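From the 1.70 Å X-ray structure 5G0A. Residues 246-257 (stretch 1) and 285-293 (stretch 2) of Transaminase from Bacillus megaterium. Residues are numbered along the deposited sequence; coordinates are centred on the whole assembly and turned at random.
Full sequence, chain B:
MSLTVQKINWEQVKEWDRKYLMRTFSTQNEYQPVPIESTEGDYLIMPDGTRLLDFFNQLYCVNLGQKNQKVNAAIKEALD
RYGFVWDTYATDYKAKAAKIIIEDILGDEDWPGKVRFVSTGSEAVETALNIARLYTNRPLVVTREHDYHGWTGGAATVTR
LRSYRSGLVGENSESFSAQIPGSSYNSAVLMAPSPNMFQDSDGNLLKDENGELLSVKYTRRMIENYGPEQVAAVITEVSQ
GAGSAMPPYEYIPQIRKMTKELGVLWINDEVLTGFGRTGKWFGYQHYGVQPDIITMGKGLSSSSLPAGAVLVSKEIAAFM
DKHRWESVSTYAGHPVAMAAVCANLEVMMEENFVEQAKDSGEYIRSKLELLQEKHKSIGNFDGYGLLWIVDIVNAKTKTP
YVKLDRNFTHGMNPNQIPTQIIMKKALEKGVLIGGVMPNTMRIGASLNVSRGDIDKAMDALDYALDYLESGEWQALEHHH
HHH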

# COMPACT_ATOMS: atom_id res chain seq x y z
N MET B 246 -22.86 21.96 -4.08
CA MET B 246 -22.45 23.06 -4.93
C MET B 246 -21.43 23.88 -4.15
O MET B 246 -21.67 24.19 -2.98
CB MET B 246 -23.65 23.95 -5.28
CG MET B 246 -24.59 23.38 -6.33
SD MET B 246 -23.83 23.39 -7.97
CE MET B 246 -23.78 25.15 -8.35
N PRO B 247 -20.30 24.22 -4.77
CA PRO B 247 -19.28 24.94 -4.00
C PRO B 247 -19.56 26.44 -3.94
O PRO B 247 -20.32 26.96 -4.76
CB PRO B 247 -18.02 24.69 -4.82
CG PRO B 247 -18.49 24.58 -6.23
CD PRO B 247 -19.91 24.06 -6.18
N PRO B 248 -18.95 27.14 -2.96
CA PRO B 248 -18.95 28.60 -3.01
C PRO B 248 -18.22 29.02 -4.28
O PRO B 248 -17.21 28.40 -4.65
CB PRO B 248 -18.12 28.99 -1.78
CG PRO B 248 -17.26 27.80 -1.50
CD PRO B 248 -18.13 26.62 -1.85
N TYR B 249 -18.74 30.04 -4.95
CA TYR B 249 -18.18 30.47 -6.22
C TYR B 249 -16.65 30.48 -6.24
O TYR B 249 -16.05 30.20 -7.27
CB TYR B 249 -18.68 31.87 -6.62
CG TYR B 249 -18.05 32.33 -7.91
CD1 TYR B 249 -18.53 31.87 -9.13
CD2 TYR B 249 -16.92 33.16 -7.91
CE1 TYR B 249 -17.94 32.25 -10.32
CE2 TYR B 249 -16.32 33.54 -9.10
CZ TYR B 249 -16.84 33.08 -10.29
OH TYR B 249 -16.26 33.44 -11.49
N GLU B 250 -16.04 30.85 -5.12
CA GLU B 250 -14.62 31.11 -5.08
C GLU B 250 -13.72 29.87 -5.02
O GLU B 250 -12.53 29.96 -5.28
CB GLU B 250 -14.28 32.00 -3.89
CG GLU B 250 -13.50 33.23 -4.29
CD GLU B 250 -14.19 33.99 -5.40
OE1 GLU B 250 -15.34 34.42 -5.20
OE2 GLU B 250 -13.57 34.16 -6.49
N TYR B 251 -14.30 28.75 -4.62
CA TYR B 251 -13.51 27.51 -4.44
C TYR B 251 -12.68 27.10 -5.67
O TYR B 251 -11.46 26.92 -5.56
CB TYR B 251 -14.43 26.37 -3.96
CG TYR B 251 -13.65 25.09 -3.77
CD1 TYR B 251 -12.98 24.82 -2.57
CD2 TYR B 251 -13.55 24.16 -4.82
CE1 TYR B 251 -12.24 23.65 -2.39
CE2 TYR B 251 -12.82 22.98 -4.66
CZ TYR B 251 -12.17 22.73 -3.46
OH TYR B 251 -11.46 21.57 -3.32
N ILE B 252 -13.34 26.97 -6.82
CA ILE B 252 -12.65 26.51 -8.03
C ILE B 252 -11.55 27.48 -8.51
O ILE B 252 -10.43 27.06 -8.77
CB ILE B 252 -13.66 26.11 -9.17
CG1 ILE B 252 -14.43 24.83 -8.78
CG2 ILE B 252 -12.94 25.94 -10.50
CD1 ILE B 252 -13.55 23.57 -8.63
N PRO B 253 -11.86 28.79 -8.60
CA PRO B 253 -10.75 29.68 -8.91
C PRO B 253 -9.59 29.57 -7.90
O PRO B 253 -8.42 29.64 -8.30
CB PRO B 253 -11.40 31.09 -8.88
CG PRO B 253 -12.83 30.83 -9.23
CD PRO B 253 -13.15 29.49 -8.60
N GLN B 254 -9.92 29.37 -6.63
CA GLN B 254 -8.85 29.23 -5.63
C GLN B 254 -8.04 27.94 -5.78
O GLN B 254 -6.85 27.92 -5.54
CB GLN B 254 -9.38 29.42 -4.22
CG GLN B 254 -9.56 30.89 -3.87
CD GLN B 254 -9.90 31.12 -2.40
OE1 GLN B 254 -9.63 30.29 -1.54
NE2 GLN B 254 -10.48 32.28 -2.12
N ILE B 255 -8.71 26.86 -6.18
CA ILE B 255 -8.00 25.61 -6.45
C ILE B 255 -7.09 25.72 -7.67
O ILE B 255 -5.97 25.21 -7.66
CB ILE B 255 -8.97 24.41 -6.58
CG1 ILE B 255 -9.53 24.01 -5.20
CG2 ILE B 255 -8.31 23.22 -7.30
CD1 ILE B 255 -8.52 23.51 -4.16
N ARG B 256 -7.56 26.41 -8.71
CA ARG B 256 -6.76 26.59 -9.90
C ARG B 256 -5.48 27.37 -9.56
O ARG B 256 -4.38 27.00 -9.97
CB ARG B 256 -7.56 27.29 -11.01
CG ARG B 256 -6.72 27.75 -12.19
CD ARG B 256 -6.25 26.63 -13.12
NE ARG B 256 -5.20 25.79 -12.54
CZ ARG B 256 -4.61 24.77 -13.16
NH1 ARG B 256 -4.94 24.43 -14.40
NH2 ARG B 256 -3.67 24.07 -12.53
N LYS B 257 -5.66 28.46 -8.82
CA LYS B 257 -4.55 29.29 -8.35
C LYS B 257 -3.59 28.51 -7.45
O LYS B 257 -2.38 28.55 -7.68
CB LYS B 257 -5.11 30.53 -7.63
CG LYS B 257 -4.05 31.49 -7.11
CD LYS B 257 -4.67 32.86 -6.84
CE LYS B 257 -3.72 33.78 -6.07
NZ LYS B 257 -3.58 33.39 -4.64
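Stretch 2, residues 285-293: QHYGVQPDI

An irregular loop lies along one side of a helix, joined by an apolar patch centred on a buried tyrosine at one end and by an arginine salt bridge at the other. Stretch 1 runs from extended M246 and P247 through a type I turn, P248 to Y251, closed by Y251 N to P248 O at 2.9 Å, into a helix that continues past K257. Stretch 2 comes out of a short 3-10 segment that includes Q285 and H286, turns through G288 with positive phi (70/24), a conformation that by itself favours glycine, and then extends from V289 to P291. The two chains advance in the same general sense: Y287 packs near the start of the helix, V289 beside I252, P253 and R256, and D292 at the guanidinium of R256. The backbones come nearest at P253 and Y287, whose CA atoms lie 6.3 Å apart.

Y287 carries the largest share of the buried surface. I252 CB sits over one face of its ring, 4.3 Å from the centroid, while I252 CG2 reaches Y287 CB at 3.7 Å. P253 CD adds a contact to Y287 CB at 4.1 Å, and the Y249 ring meets the Y287 ring obliquely, Y249 CE1 lying 3.8 Å from Y287 CD1. V289 points toward the helix and continues the apolar patch, its CG2 3.7 Å from I252 CG2 and its CG1 3.8 Å from R256 CG.

Beyond this patch, R256 uses its aliphatic stem for packing and its charged end for polar bonds. R256 NH1 donates to Q290 O at 2.9 Å, nearly straight at 163°, and R256 NH2 forms a salt bridge with D292 OD2 at 2.9 Å. Both acceptors lie near the guanidinium plane, so one side chain ties down backbone and carboxylate together. The rule is economical: I252, P253 and R256 present one surface to the loop.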

# COMPACT_ATOMS: atom_id res chain seq x y z
N GLN B 285 -16.49 25.79 -16.77
CA GLN B 285 -16.62 27.06 -17.52
C GLN B 285 -17.42 28.14 -16.80
O GLN B 285 -17.37 29.32 -17.19
CB GLN B 285 -17.19 26.81 -18.92
CG GLN B 285 -16.23 26.00 -19.77
CD GLN B 285 -16.78 25.67 -21.14
OE1 GLN B 285 -17.93 25.26 -21.30
NE2 GLN B 285 -15.94 25.85 -22.14
N HIS B 286 -18.15 27.76 -15.76
CA HIS B 286 -18.77 28.76 -14.89
C HIS B 286 -17.78 29.59 -14.10
O HIS B 286 -18.15 30.64 -13.57
CB HIS B 286 -19.77 28.11 -13.94
CG HIS B 286 -20.97 27.55 -14.63
ND1 HIS B 286 -22.07 28.32 -14.94
CD2 HIS B 286 -21.22 26.31 -15.11
CE1 HIS B 286 -22.97 27.57 -15.55
NE2 HIS B 286 -22.47 26.34 -15.68
N TYR B 287 -16.52 29.13 -14.02
CA TYR B 287 -15.55 29.69 -13.06
C TYR B 287 -14.37 30.48 -13.63
O TYR B 287 -13.47 30.88 -12.89
CB TYR B 287 -15.08 28.57 -12.09
CG TYR B 287 -16.25 27.95 -11.39
CD1 TYR B 287 -16.86 28.61 -10.31
CD2 TYR B 287 -16.84 26.77 -11.87
CE1 TYR B 287 -17.97 28.08 -9.70
CE2 TYR B 287 -17.96 26.24 -11.26
CZ TYR B 287 -18.52 26.90 -10.18
OH TYR B 287 -19.62 26.40 -9.57
N GLY B 288 -14.35 30.69 -14.94
CA GLY B 288 -13.33 31.55 -15.57
C GLY B 288 -11.92 30.98 -15.57
O GLY B 288 -10.94 31.74 -15.64
N VAL B 289 -11.81 29.65 -15.50
CA VAL B 289 -10.52 28.98 -15.42
C VAL B 289 -10.42 27.82 -16.40
O VAL B 289 -11.39 27.48 -17.09
CB VAL B 289 -10.19 28.48 -13.98
CG1 VAL B 289 -9.89 29.65 -13.06
CG2 VAL B 289 -11.32 27.61 -13.42
N GLN B 290 -9.23 27.26 -16.51
CA GLN B 290 -8.99 26.15 -17.42
C GLN B 290 -8.18 25.11 -16.64
O GLN B 290 -7.21 25.45 -15.96
CB GLN B 290 -8.25 26.63 -18.68
CG GLN B 290 -9.16 27.47 -19.59
CD GLN B 290 -8.49 28.01 -20.85
OE1 GLN B 290 -7.57 27.41 -21.41
NE2 GLN B 290 -8.98 29.16 -21.33
N PRO B 291 -8.61 23.84 -16.72
CA PRO B 291 -7.89 22.76 -16.04
C PRO B 291 -6.72 22.24 -16.86
O PRO B 291 -6.48 22.70 -17.99
CB PRO B 291 -8.98 21.67 -15.92
CG PRO B 291 -9.78 21.86 -17.19
CD PRO B 291 -9.82 23.35 -17.43
N ASP B 292 -5.99 21.26 -16.30
CA ASP B 292 -4.91 20.59 -17.03
C ASP B 292 -5.42 19.33 -17.73
O ASP B 292 -4.89 18.92 -18.76
CB ASP B 292 -3.79 20.20 -16.04
CG ASP B 292 -3.13 21.43 -15.42
OD1 ASP B 292 -2.37 22.10 -16.14
OD2 ASP B 292 -3.39 21.71 -14.24
N ILE B 293 -6.42 18.72 -17.12
CA ILE B 293 -7.01 17.46 -17.63
C ILE B 293 -8.49 17.48 -17.27
O ILE B 293 -8.85 17.91 -16.16
CB ILE B 293 -6.38 16.20 -16.94
CG1 ILE B 293 -4.88 16.10 -17.22
CG2 ILE B 293 -7.09 14.92 -17.38
CD1 ILE B 293 -4.16 15.04 -16.38